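PDB 6LJ9: SUMO-1 cysteine protease S273R from African swine fever virus pig/Kenya/KEN-50/1950, which acts as a cysteine protease that probably cleaves the viral polyproteins pp220 and pp62 into core-shell proteins and dampens host innate immune signalling. Local coordinates for residues Y104-N109 / P149-G154; L87-N92 / T165-V170; V220-H225 / H251-R256; E5-S10 / Y263-H268. All blocks are in the same frame, centred on the assembly; numbering follows the deposited sequence.

Contact 1. Residues Y104-N109 / P149-G154; sequences YTKFFN and PCNTFG
F107-N109 and T152-G154 run as parallel strands, their axes 4.7 Å apart at closest approach and inclined by 24°, with F107 opposite T152. F108 bonds through both its N and its O: N donates to T152 O (2.8 Å) and O accepts from G154 N (3.1 Å). The type I turn Y104-F107, leading into the strand, presents K106 O to T152. T152 N comes nearly along the C=O axis, whereas T152 OG1, 2.9 Å from K106 O, sits 42° out of the carbonyl plane, so threonine adds a second grip where the pairing begins. Strand 107-109 is an outer strand of the five-stranded mixed sheet in this Ulp1-like protease, beside 152-158. On one face the F107 side chain crosses T152 at about a right angle, with OG1 at its ring edge; F107 CE1 comes within 3.5 Å of G154 N, where glycine has no CB. I240 and L244 of helix 232-244 pack on F107. On the other face F108 and F153, each with CG anti to the backbone N, lie side by side, rim to rim, their planes at 18°. C150 SG meets the F108 edge, V132 of helix 129-134 touching both.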
# COMPACT_ATOMS: atom_id res chain seq x y z
N TYR B 104 -4.93 -1.41 4.67
CA TYR B 104 -4.57 -0.40 3.69
C TYR B 104 -4.05 0.82 4.44
O TYR B 104 -4.82 1.67 4.90
CB TYR B 104 -5.77 -0.05 2.81
CG TYR B 104 -6.33 -1.24 2.07
CD1 TYR B 104 -5.77 -1.66 0.87
CD2 TYR B 104 -7.42 -1.95 2.56
CE1 TYR B 104 -6.27 -2.75 0.18
CE2 TYR B 104 -7.93 -3.04 1.88
CZ TYR B 104 -7.35 -3.44 0.69
OH TYR B 104 -7.86 -4.52 0.01
N THR B 105 -2.72 0.90 4.58
CA THR B 105 -2.09 1.89 5.44
C THR B 105 -2.03 3.28 4.82
O THR B 105 -1.60 4.23 5.50
CB THR B 105 -0.68 1.44 5.82
OG1 THR B 105 0.11 1.30 4.63
CG2 THR B 105 -0.73 0.10 6.55
N LYS B 106 -2.42 3.44 3.56
CA LYS B 106 -2.54 4.75 2.93
C LYS B 106 -3.99 5.14 2.70
O LYS B 106 -4.28 5.96 1.82
CB LYS B 106 -1.75 4.80 1.62
CG LYS B 106 -0.25 4.67 1.79
CD LYS B 106 0.49 5.06 0.51
CE LYS B 106 2.00 4.94 0.68
NZ LYS B 106 2.43 3.53 0.87
N PHE B 107 -4.91 4.57 3.47
CA PHE B 107 -6.34 4.80 3.32
C PHE B 107 -6.86 5.60 4.51
O PHE B 107 -6.60 5.24 5.66
CB PHE B 107 -7.09 3.47 3.20
CG PHE B 107 -8.58 3.59 3.33
CD1 PHE B 107 -9.32 4.25 2.35
CD2 PHE B 107 -9.25 3.05 4.41
CE1 PHE B 107 -10.69 4.36 2.46
CE2 PHE B 107 -10.62 3.16 4.53
CZ PHE B 107 -11.34 3.82 3.55
N PHE B 108 -7.58 6.68 4.23
CA PHE B 108 -8.13 7.55 5.26
C PHE B 108 -9.62 7.23 5.40
O PHE B 108 -10.40 7.43 4.47
CB PHE B 108 -7.92 9.02 4.91
CG PHE B 108 -8.26 9.96 6.03
CD1 PHE B 108 -9.56 10.37 6.24
CD2 PHE B 108 -7.27 10.45 6.87
CE1 PHE B 108 -9.88 11.24 7.27
CE2 PHE B 108 -7.57 11.32 7.90
CZ PHE B 108 -8.88 11.72 8.10
N ASN B 109 -10.00 6.72 6.57
CA ASN B 109 -11.40 6.42 6.86
C ASN B 109 -12.03 7.61 7.57
O ASN B 109 -11.48 8.10 8.57
CB ASN B 109 -11.51 5.15 7.70
CG ASN B 109 -10.65 5.20 8.94
OD1 ASN B 109 -9.42 5.24 8.86
ND2 ASN B 109 -11.29 5.21 10.11
N PRO B 149 0.30 9.83 6.04
CA PRO B 149 -0.03 10.26 4.67
C PRO B 149 -0.92 9.23 3.98
O PRO B 149 -0.59 8.05 3.91
CB PRO B 149 1.34 10.37 4.00
CG PRO B 149 2.22 9.45 4.78
CD PRO B 149 1.73 9.53 6.20
N CYS B 150 -2.05 9.71 3.46
CA CYS B 150 -3.03 8.87 2.79
C CYS B 150 -3.30 9.41 1.39
O CYS B 150 -3.52 10.61 1.22
CB CYS B 150 -4.34 8.82 3.59
SG CYS B 150 -4.17 8.18 5.28
N ASN B 151 -3.26 8.52 0.40
CA ASN B 151 -3.61 8.87 -0.98
C ASN B 151 -4.96 8.29 -1.40
O ASN B 151 -5.29 8.32 -2.59
CB ASN B 151 -2.51 8.41 -1.94
CG ASN B 151 -2.15 6.94 -1.78
OD1 ASN B 151 -2.89 6.17 -1.15
ND2 ASN B 151 -1.02 6.54 -2.35
N THR B 152 -5.74 7.77 -0.45
CA THR B 152 -7.10 7.35 -0.71
C THR B 152 -7.99 7.79 0.45
O THR B 152 -7.56 7.79 1.61
CB THR B 152 -7.23 5.83 -0.91
OG1 THR B 152 -6.52 5.14 0.13
CG2 THR B 152 -6.68 5.41 -2.26
N PHE B 153 -9.22 8.16 0.12
CA PHE B 153 -10.19 8.63 1.09
C PHE B 153 -11.52 7.92 0.85
O PHE B 153 -11.96 7.79 -0.30
CB PHE B 153 -10.38 10.16 0.99
CG PHE B 153 -11.40 10.72 1.94
CD1 PHE B 153 -12.72 10.86 1.55
CD2 PHE B 153 -11.03 11.12 3.21
CE1 PHE B 153 -13.66 11.38 2.42
CE2 PHE B 153 -11.97 11.64 4.09
CZ PHE B 153 -13.29 11.77 3.69
N GLY B 154 -12.14 7.46 1.93
CA GLY B 154 -13.38 6.71 1.80
C GLY B 154 -14.41 7.07 2.85
O GLY B 154 -14.08 7.27 4.02

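Contact 2. Residues L87-N92 / T165-V170; sequences LLTNFN and TGKHWV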
# COMPACT_ATOMS: atom_id res chain seq x y z
N LEU B 87 -30.51 -4.07 7.43
CA LEU B 87 -29.85 -2.86 6.98
C LEU B 87 -28.63 -2.56 7.84
O LEU B 87 -28.61 -2.81 9.05
CB LEU B 87 -30.81 -1.67 7.02
CG LEU B 87 -32.12 -1.80 6.25
CD1 LEU B 87 -32.78 -0.44 6.09
CD2 LEU B 87 -31.90 -2.46 4.90
N LEU B 88 -27.61 -2.00 7.20
CA LEU B 88 -26.39 -1.61 7.88
C LEU B 88 -26.60 -0.33 8.68
O LEU B 88 -27.30 0.59 8.23
CB LEU B 88 -25.25 -1.41 6.87
CG LEU B 88 -24.26 -2.56 6.70
CD1 LEU B 88 -24.98 -3.89 6.51
CD2 LEU B 88 -23.33 -2.29 5.53
N THR B 89 -26.00 -0.28 9.86
CA THR B 89 -26.03 0.91 10.69
C THR B 89 -24.71 1.68 10.54
O THR B 89 -23.76 1.22 9.91
CB THR B 89 -26.27 0.54 12.16
OG1 THR B 89 -25.17 -0.23 12.65
CG2 THR B 89 -27.55 -0.27 12.30
N ASN B 90 -24.68 2.88 11.14
CA ASN B 90 -23.45 3.67 11.12
C ASN B 90 -22.34 2.98 11.89
O ASN B 90 -21.16 3.19 11.60
CB ASN B 90 -23.72 5.06 11.70
CG ASN B 90 -24.71 5.04 12.85
OD1 ASN B 90 -25.09 3.97 13.33
ND2 ASN B 90 -25.12 6.22 13.29
N PHE B 91 -22.69 2.14 12.87
CA PHE B 91 -21.66 1.42 13.62
C PHE B 91 -21.06 0.30 12.79
O PHE B 91 -19.84 0.06 12.86
CB PHE B 91 -22.25 0.87 14.92
CG PHE B 91 -22.84 1.92 15.81
CD1 PHE B 91 -22.02 2.80 16.51
CD2 PHE B 91 -24.21 2.04 15.95
CE1 PHE B 91 -22.57 3.77 17.34
CE2 PHE B 91 -24.76 3.01 16.77
CZ PHE B 91 -23.94 3.87 17.47
N ASN B 92 -21.88 -0.41 12.01
CA ASN B 92 -21.36 -1.47 11.16
C ASN B 92 -20.39 -0.92 10.12
O ASN B 92 -19.39 -1.56 9.79
CB ASN B 92 -22.51 -2.20 10.47
CG ASN B 92 -23.59 -2.65 11.43
OD1 ASN B 92 -24.75 -2.27 11.31
ND2 ASN B 92 -23.20 -3.47 12.41
N THR B 165 -37.49 7.66 0.79
CA THR B 165 -38.19 6.65 1.58
C THR B 165 -37.54 6.46 2.95
O THR B 165 -38.23 6.19 3.94
CB THR B 165 -38.25 5.33 0.83
OG1 THR B 165 -36.93 4.97 0.38
CG2 THR B 165 -39.18 5.43 -0.37
N GLY B 166 -36.22 6.58 3.02
CA GLY B 166 -35.53 6.44 4.29
C GLY B 166 -34.03 6.27 4.16
O GLY B 166 -33.38 6.98 3.37
N LYS B 167 -33.47 5.34 4.92
CA LYS B 167 -32.03 5.12 4.93
C LYS B 167 -31.56 4.59 3.58
O LYS B 167 -32.06 3.56 3.10
CB LYS B 167 -31.65 4.15 6.04
CG LYS B 167 -30.23 3.62 5.96
CD LYS B 167 -29.98 2.55 7.02
CE LYS B 167 -30.14 3.12 8.42
NZ LYS B 167 -29.87 2.09 9.46
N HIS B 168 -30.60 5.28 2.97
CA HIS B 168 -30.00 4.85 1.71
C HIS B 168 -28.52 5.22 1.75
O HIS B 168 -28.18 6.41 1.74
CB HIS B 168 -30.69 5.49 0.51
CG HIS B 168 -30.21 4.96 -0.81
ND1 HIS B 168 -30.68 3.79 -1.36
CD2 HIS B 168 -29.29 5.44 -1.68
CE1 HIS B 168 -30.08 3.57 -2.51
NE2 HIS B 168 -29.23 4.55 -2.73
N TRP B 169 -27.66 4.21 1.81
CA TRP B 169 -26.22 4.45 1.89
C TRP B 169 -25.63 4.66 0.50
O TRP B 169 -25.95 3.93 -0.45
CB TRP B 169 -25.52 3.28 2.57
CG TRP B 169 -25.98 3.02 3.97
CD1 TRP B 169 -26.82 2.03 4.40
CD2 TRP B 169 -25.63 3.78 5.14
NE1 TRP B 169 -27.00 2.12 5.76
CE2 TRP B 169 -26.29 3.18 6.24
CE3 TRP B 169 -24.83 4.90 5.36
CZ2 TRP B 169 -26.16 3.67 7.54
CZ3 TRP B 169 -24.70 5.38 6.65
CH2 TRP B 169 -25.37 4.77 7.72
N VAL B 170 -24.77 5.66 0.38
CA VAL B 170 -23.98 5.89 -0.82
C VAL B 170 -22.53 6.07 -0.40
O VAL B 170 -22.23 6.42 0.75
CB VAL B 170 -24.46 7.11 -1.64
CG1 VAL B 170 -25.90 6.91 -2.09
CG2 VAL B 170 -24.33 8.38 -0.82
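L88 O is gripped by two side chains, W169 NE1 at 2.9 Å and K167 NZ at 3.2 Å, which reach it from opposite faces of its carbonyl plane. Both donors stand well out of that plane, by 41° for the indole, whose bond is bent, and 38° for the ammonium, and the carbonyl is pinched between them. The K167 chain runs out straight as far as CD and then turns at chi3 (-62°), so that CD and CE pass the carbonyl on the way to NZ; CD is also 4.2 Å from L87 CD1. A long aliphatic chain with a charged tip suits this partly exposed margin, while tryptophan combines one N-H with a broad apolar surface for the buried side. The far end of the indole continues along the same backbone, W169 CZ2 lying 3.9 Å from T89 C and W169 CH2 4.0 Å from N90 N. There helix 90-103 starts with a capping box: T89 N donates to N92 OD1 (2.8 Å), and N92 N returns a weak bond to T89 OG1 (3.4 Å). H168, the inferred catalytic histidine, points away, its NE2 bonding N187 OD1; the His-Trp pair is as in Ulp1-type proteases. W169, the first residue of strand 169-175, rests on C232 and S236 of helix 232-244, V156 of strand 152-158 and I93 of helix 90-103.

Contact 3. Residues V220-H225 / H251-R256; sequences VTNIRH and HFISTR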
# COMPACT_ATOMS: atom_id res chain seq x y z
N VAL B 220 -20.73 8.41 -10.20
CA VAL B 220 -20.90 7.04 -10.66
C VAL B 220 -22.34 6.63 -10.44
O VAL B 220 -22.65 5.86 -9.52
CB VAL B 220 -19.92 6.08 -9.96
CG1 VAL B 220 -19.93 4.72 -10.63
CG2 VAL B 220 -18.52 6.66 -9.95
N THR B 221 -23.25 7.16 -11.26
CA THR B 221 -24.68 6.90 -11.13
C THR B 221 -25.29 6.54 -12.48
O THR B 221 -26.47 6.83 -12.73
CB THR B 221 -25.40 8.10 -10.53
OG1 THR B 221 -25.24 9.24 -11.38
CG2 THR B 221 -24.85 8.42 -9.14
N ASN B 222 -24.52 5.92 -13.37
CA ASN B 222 -25.01 5.61 -14.70
C ASN B 222 -25.90 4.38 -14.71
O ASN B 222 -26.89 4.33 -15.45
CB ASN B 222 -23.83 5.44 -15.67
CG ASN B 222 -24.28 5.30 -17.11
OD1 ASN B 222 -24.72 6.26 -17.73
ND2 ASN B 222 -24.14 4.09 -17.66
N ILE B 223 -25.56 3.38 -13.90
CA ILE B 223 -26.29 2.11 -13.85
C ILE B 223 -27.07 2.04 -12.55
O ILE B 223 -26.56 2.43 -11.49
CB ILE B 223 -25.34 0.91 -13.99
CG1 ILE B 223 -24.72 0.87 -15.39
CG2 ILE B 223 -26.06 -0.40 -13.69
CD1 ILE B 223 -23.89 -0.37 -15.63
N ARG B 224 -28.31 1.55 -12.63
CA ARG B 224 -29.09 1.19 -11.45
C ARG B 224 -28.74 -0.25 -11.09
O ARG B 224 -29.34 -1.20 -11.59
CB ARG B 224 -30.58 1.37 -11.71
CG ARG B 224 -31.47 0.90 -10.57
CD ARG B 224 -32.93 1.21 -10.84
NE ARG B 224 -33.82 0.53 -9.90
CZ ARG B 224 -34.11 0.98 -8.68
NH1 ARG B 224 -33.58 2.12 -8.25
NH2 ARG B 224 -34.92 0.29 -7.89
N HIS B 225 -27.74 -0.40 -10.22
CA HIS B 225 -27.29 -1.74 -9.85
C HIS B 225 -28.28 -2.43 -8.93
O HIS B 225 -28.59 -3.62 -9.11
CB HIS B 225 -25.92 -1.66 -9.17
CG HIS B 225 -24.83 -1.11 -10.04
ND1 HIS B 225 -24.19 -1.87 -10.99
CD2 HIS B 225 -24.27 0.12 -10.09
CE1 HIS B 225 -23.28 -1.13 -11.60
NE2 HIS B 225 -23.31 0.08 -11.07
N HIS B 251 -15.74 0.18 -14.23
CA HIS B 251 -16.47 -1.08 -14.09
C HIS B 251 -17.85 -0.86 -13.49
O HIS B 251 -18.83 -1.48 -13.92
CB HIS B 251 -15.66 -2.07 -13.24
CG HIS B 251 -16.14 -3.49 -13.33
ND1 HIS B 251 -15.45 -4.45 -14.03
CD2 HIS B 251 -17.23 -4.10 -12.81
CE1 HIS B 251 -16.10 -5.60 -13.94
NE2 HIS B 251 -17.18 -5.42 -13.21
N PHE B 252 -17.94 0.02 -12.49
CA PHE B 252 -19.23 0.36 -11.90
C PHE B 252 -20.07 1.23 -12.81
O PHE B 252 -21.26 1.44 -12.52
CB PHE B 252 -19.01 1.07 -10.56
CG PHE B 252 -18.34 0.22 -9.52
CD1 PHE B 252 -16.97 0.04 -9.53
CD2 PHE B 252 -19.08 -0.38 -8.51
CE1 PHE B 252 -16.34 -0.73 -8.57
CE2 PHE B 252 -18.46 -1.15 -7.55
CZ PHE B 252 -17.09 -1.33 -7.57
N ILE B 253 -19.50 1.75 -13.89
CA ILE B 253 -20.24 2.60 -14.82
C ILE B 253 -20.86 1.79 -15.96
O ILE B 253 -21.95 2.13 -16.43
CB ILE B 253 -19.32 3.71 -15.36
CG1 ILE B 253 -18.93 4.68 -14.25
CG2 ILE B 253 -19.97 4.45 -16.52
CD1 ILE B 253 -18.06 5.83 -14.71
N SER B 254 -20.22 0.70 -16.39
CA SER B 254 -20.63 0.00 -17.59
C SER B 254 -21.18 -1.40 -17.36
O SER B 254 -21.94 -1.89 -18.20
CB SER B 254 -19.46 -0.09 -18.58
OG SER B 254 -18.32 -0.68 -17.96
N THR B 255 -20.83 -2.05 -16.25
CA THR B 255 -21.25 -3.42 -15.98
C THR B 255 -22.05 -3.46 -14.69
O THR B 255 -21.64 -2.88 -13.68
CB THR B 255 -20.05 -4.37 -15.89
OG1 THR B 255 -19.25 -4.23 -17.07
CG2 THR B 255 -20.52 -5.81 -15.76
N ARG B 256 -23.20 -4.14 -14.72
CA ARG B 256 -24.08 -4.18 -13.56
C ARG B 256 -23.55 -5.15 -12.51
O ARG B 256 -23.00 -6.20 -12.83
CB ARG B 256 -25.50 -4.58 -13.98
CG ARG B 256 -26.49 -4.58 -12.83
CD ARG B 256 -27.89 -4.96 -13.25
NE ARG B 256 -28.81 -4.92 -12.11
CZ ARG B 256 -29.04 -5.95 -11.30
NH1 ARG B 256 -28.43 -7.10 -11.50
NH2 ARG B 256 -29.87 -5.81 -10.28
O HOH W 1 -22.92 3.39 -12.47
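The loop that leads from strand 215-220 toward helix 232-244, whose first residue is the probable nucleophile C232, packs against the C-terminal end of helix 249-254. Carbonyls of that last turn are taken up by the loop. H225 NE2 donates to F252 O (2.9 Å), which lies in the imidazole plane, and a water at 2.6 Å from F252 O passes the link on to I223 N. N222 CG stands anti to the backbone N (chi1 -173°), and from there ND2 bonds I253 O (3.2 Å). Histidine suits its buried place by bonding at both ring nitrogens, since ND1 pairs with I257 N. This fixes the ring just before Q226, predicted to bind substrate in this Ulp1-like catalytic domain. I223 CG2 sits 3.5 Å above the centre of the H225 ring, while its other branch lies against the helix end, CG1 3.2 Å from I253 O and CD1 against S254 C; a branched aliphatic chain can serve both. Nearer the sheet, V220 CG1 touches F252 CB and I253 CG1, each at 3.8 Å. The F252 ring is edge-to-face with F186 and Y239. Beyond helix 249-254, the R256 side chain, extended from CG to NE, has H225 O over one face of its guanidinium.

Contact 4. Residues E5-S10 / Y263-H268; sequences EKITSS and YKFRTH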
# COMPACT_ATOMS: atom_id res chain seq x y z
N GLU B 5 -14.66 -12.16 -6.85
CA GLU B 5 -13.36 -12.81 -6.93
C GLU B 5 -12.23 -11.81 -7.18
O GLU B 5 -11.08 -12.11 -6.87
CB GLU B 5 -13.35 -13.87 -8.03
CG GLU B 5 -14.34 -15.01 -7.82
CD GLU B 5 -14.24 -16.05 -8.91
OE1 GLU B 5 -13.32 -15.95 -9.76
OE2 GLU B 5 -15.08 -16.98 -8.93
N LYS B 6 -12.55 -10.64 -7.75
CA LYS B 6 -11.51 -9.66 -8.07
C LYS B 6 -10.85 -9.13 -6.81
O LYS B 6 -9.61 -9.11 -6.70
CB LYS B 6 -12.11 -8.51 -8.88
CG LYS B 6 -12.10 -8.72 -10.39
CD LYS B 6 -12.51 -7.45 -11.11
CE LYS B 6 -12.24 -7.53 -12.60
NZ LYS B 6 -12.52 -6.24 -13.28
N ILE B 7 -11.65 -8.68 -5.84
CA ILE B 7 -11.12 -8.04 -4.63
C ILE B 7 -10.42 -9.07 -3.76
O ILE B 7 -10.51 -10.28 -4.01
CB ILE B 7 -12.23 -7.31 -3.86
CG1 ILE B 7 -13.23 -8.31 -3.27
CG2 ILE B 7 -12.94 -6.31 -4.76
CD1 ILE B 7 -14.38 -7.66 -2.53
N THR B 8 -9.72 -8.60 -2.73
CA THR B 8 -8.80 -9.43 -1.96
C THR B 8 -9.42 -9.97 -0.67
O THR B 8 -8.70 -10.60 0.13
CB THR B 8 -7.53 -8.65 -1.63
OG1 THR B 8 -7.86 -7.51 -0.83
CG2 THR B 8 -6.85 -8.18 -2.91
N SER B 9 -10.71 -9.76 -0.44
CA SER B 9 -11.35 -10.23 0.78
C SER B 9 -11.82 -11.68 0.62
O SER B 9 -11.76 -12.27 -0.46
CB SER B 9 -12.52 -9.33 1.16
OG SER B 9 -13.46 -9.25 0.11
N SER B 10 -12.30 -12.24 1.72
CA SER B 10 -12.71 -13.64 1.77
C SER B 10 -13.82 -13.77 2.80
O SER B 10 -14.01 -12.89 3.64
CB SER B 10 -11.52 -14.55 2.12
OG SER B 10 -11.19 -14.45 3.49
N TYR B 263 -25.07 -9.53 -1.52
CA TYR B 263 -25.49 -10.31 -0.36
C TYR B 263 -24.40 -11.28 0.06
O TYR B 263 -24.20 -11.52 1.26
CB TYR B 263 -26.79 -11.05 -0.67
CG TYR B 263 -27.33 -11.84 0.50
CD1 TYR B 263 -28.01 -11.21 1.53
CD2 TYR B 263 -27.15 -13.22 0.59
CE1 TYR B 263 -28.50 -11.92 2.61
CE2 TYR B 263 -27.64 -13.94 1.66
CZ TYR B 263 -28.31 -13.28 2.67
OH TYR B 263 -28.80 -13.99 3.74
N LYS B 264 -23.69 -11.86 -0.90
CA LYS B 264 -22.54 -12.70 -0.57
C LYS B 264 -21.40 -11.88 -0.01
O LYS B 264 -20.57 -12.40 0.75
CB LYS B 264 -22.08 -13.47 -1.81
CG LYS B 264 -23.07 -14.52 -2.30
CD LYS B 264 -22.55 -15.21 -3.55
CE LYS B 264 -23.51 -16.28 -4.03
NZ LYS B 264 -23.05 -16.93 -5.29
N PHE B 265 -21.33 -10.59 -0.36
CA PHE B 265 -20.29 -9.72 0.19
C PHE B 265 -20.48 -9.47 1.68
O PHE B 265 -19.53 -9.06 2.35
CB PHE B 265 -20.26 -8.39 -0.58
CG PHE B 265 -19.15 -7.48 -0.17
CD1 PHE B 265 -17.83 -7.87 -0.31
CD2 PHE B 265 -19.41 -6.22 0.35
CE1 PHE B 265 -16.79 -7.04 0.07
CE2 PHE B 265 -18.38 -5.38 0.72
CZ PHE B 265 -17.07 -5.79 0.58
N ARG B 266 -21.69 -9.69 2.20
CA ARG B 266 -21.91 -9.59 3.64
C ARG B 266 -21.04 -10.58 4.41
O ARG B 266 -20.59 -10.28 5.52
CB ARG B 266 -23.38 -9.81 3.98
CG ARG B 266 -24.32 -8.72 3.49
CD ARG B 266 -25.77 -9.09 3.75
NE ARG B 266 -26.69 -8.01 3.41
CZ ARG B 266 -27.18 -7.15 4.30
NH1 ARG B 266 -26.84 -7.24 5.57
NH2 ARG B 266 -28.02 -6.20 3.90
N THR B 267 -20.79 -11.76 3.83
CA THR B 267 -19.92 -12.73 4.47
C THR B 267 -18.46 -12.30 4.45
O THR B 267 -17.65 -12.82 5.23
CB THR B 267 -20.06 -14.10 3.80
OG1 THR B 267 -19.51 -14.05 2.47
CG2 THR B 267 -21.53 -14.50 3.71
N HIS B 268 -18.10 -11.36 3.57
CA HIS B 268 -16.76 -10.78 3.57
C HIS B 268 -16.61 -9.63 4.55
O HIS B 268 -15.48 -9.25 4.88
CB HIS B 268 -16.39 -10.28 2.17
CG HIS B 268 -16.23 -11.37 1.15
ND1 HIS B 268 -15.20 -11.38 0.24
CD2 HIS B 268 -16.96 -12.48 0.91
CE1 HIS B 268 -15.30 -12.46 -0.53
NE2 HIS B 268 -16.37 -13.14 -0.14
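I7 begins the contact, reaching its CD1 to within 3.6 Å of F265 CE1. Its CG1 lies between the backbone N and the carbonyl carbon (chi1 67°), and the side chain crosses that of F265 at about a right angle, an aliphatic tip against an aromatic ring in a buried spot. T8 faces the other way, and its polar groups are taken by R241 and D245. S9 then turns back: S9 OG and H268 ND1 are hydrogen-bonded at 2.8 Å, the hydroxyl lying at the edge of the imidazole, in its plane. A small serine can bring this hydroxyl close without pushing the backbone away, and the same OG is at the F265 ring edge, 4.0 Å from CE1. S10 adds its main chain, with S10 C 3.7 Å above the centre of the H268 ring. Its carbonyl also accepts a CA-H...O contact, S10 O to H268 CA at 3.5 Å. H268 is thus held at its edge by one serine and overlaid by the peptide of the next. On its own side T267 OG1, also at the H268 ring edge, donates to K264 O (2.6 Å) where helix 259-269 is kinked. Around the pair, L4 of helix 3-6 packs on F265 and H268, while helix 232-244 lies alongside, with F238 and A242 against I7 and F238 edge-to-face with the F265 ring.

In the fold
Contact 1 is the most buried, a backbone-bonded strand pair at one border of the central sheet, with phenylalanines on both faces. Contact 2 meets the same sheet through the strand next to 152-158, but there side chains do the bonding, beside the inferred catalytic residues. In contacts 3 and 4, at the successive helices 249-254 and 259-269, a histidine is central, joined by asparagine and a water in one and by a serine hydroxyl in the other; like contact 2, both are partly buried. Helix 232-244 touches all four. Contact 4 closes the longest loop, enclosing the other three, and touches each: T8 meets Y104 of contact 1, R266 meets L88 of contact 2, and K6 meets H251 of contact 3.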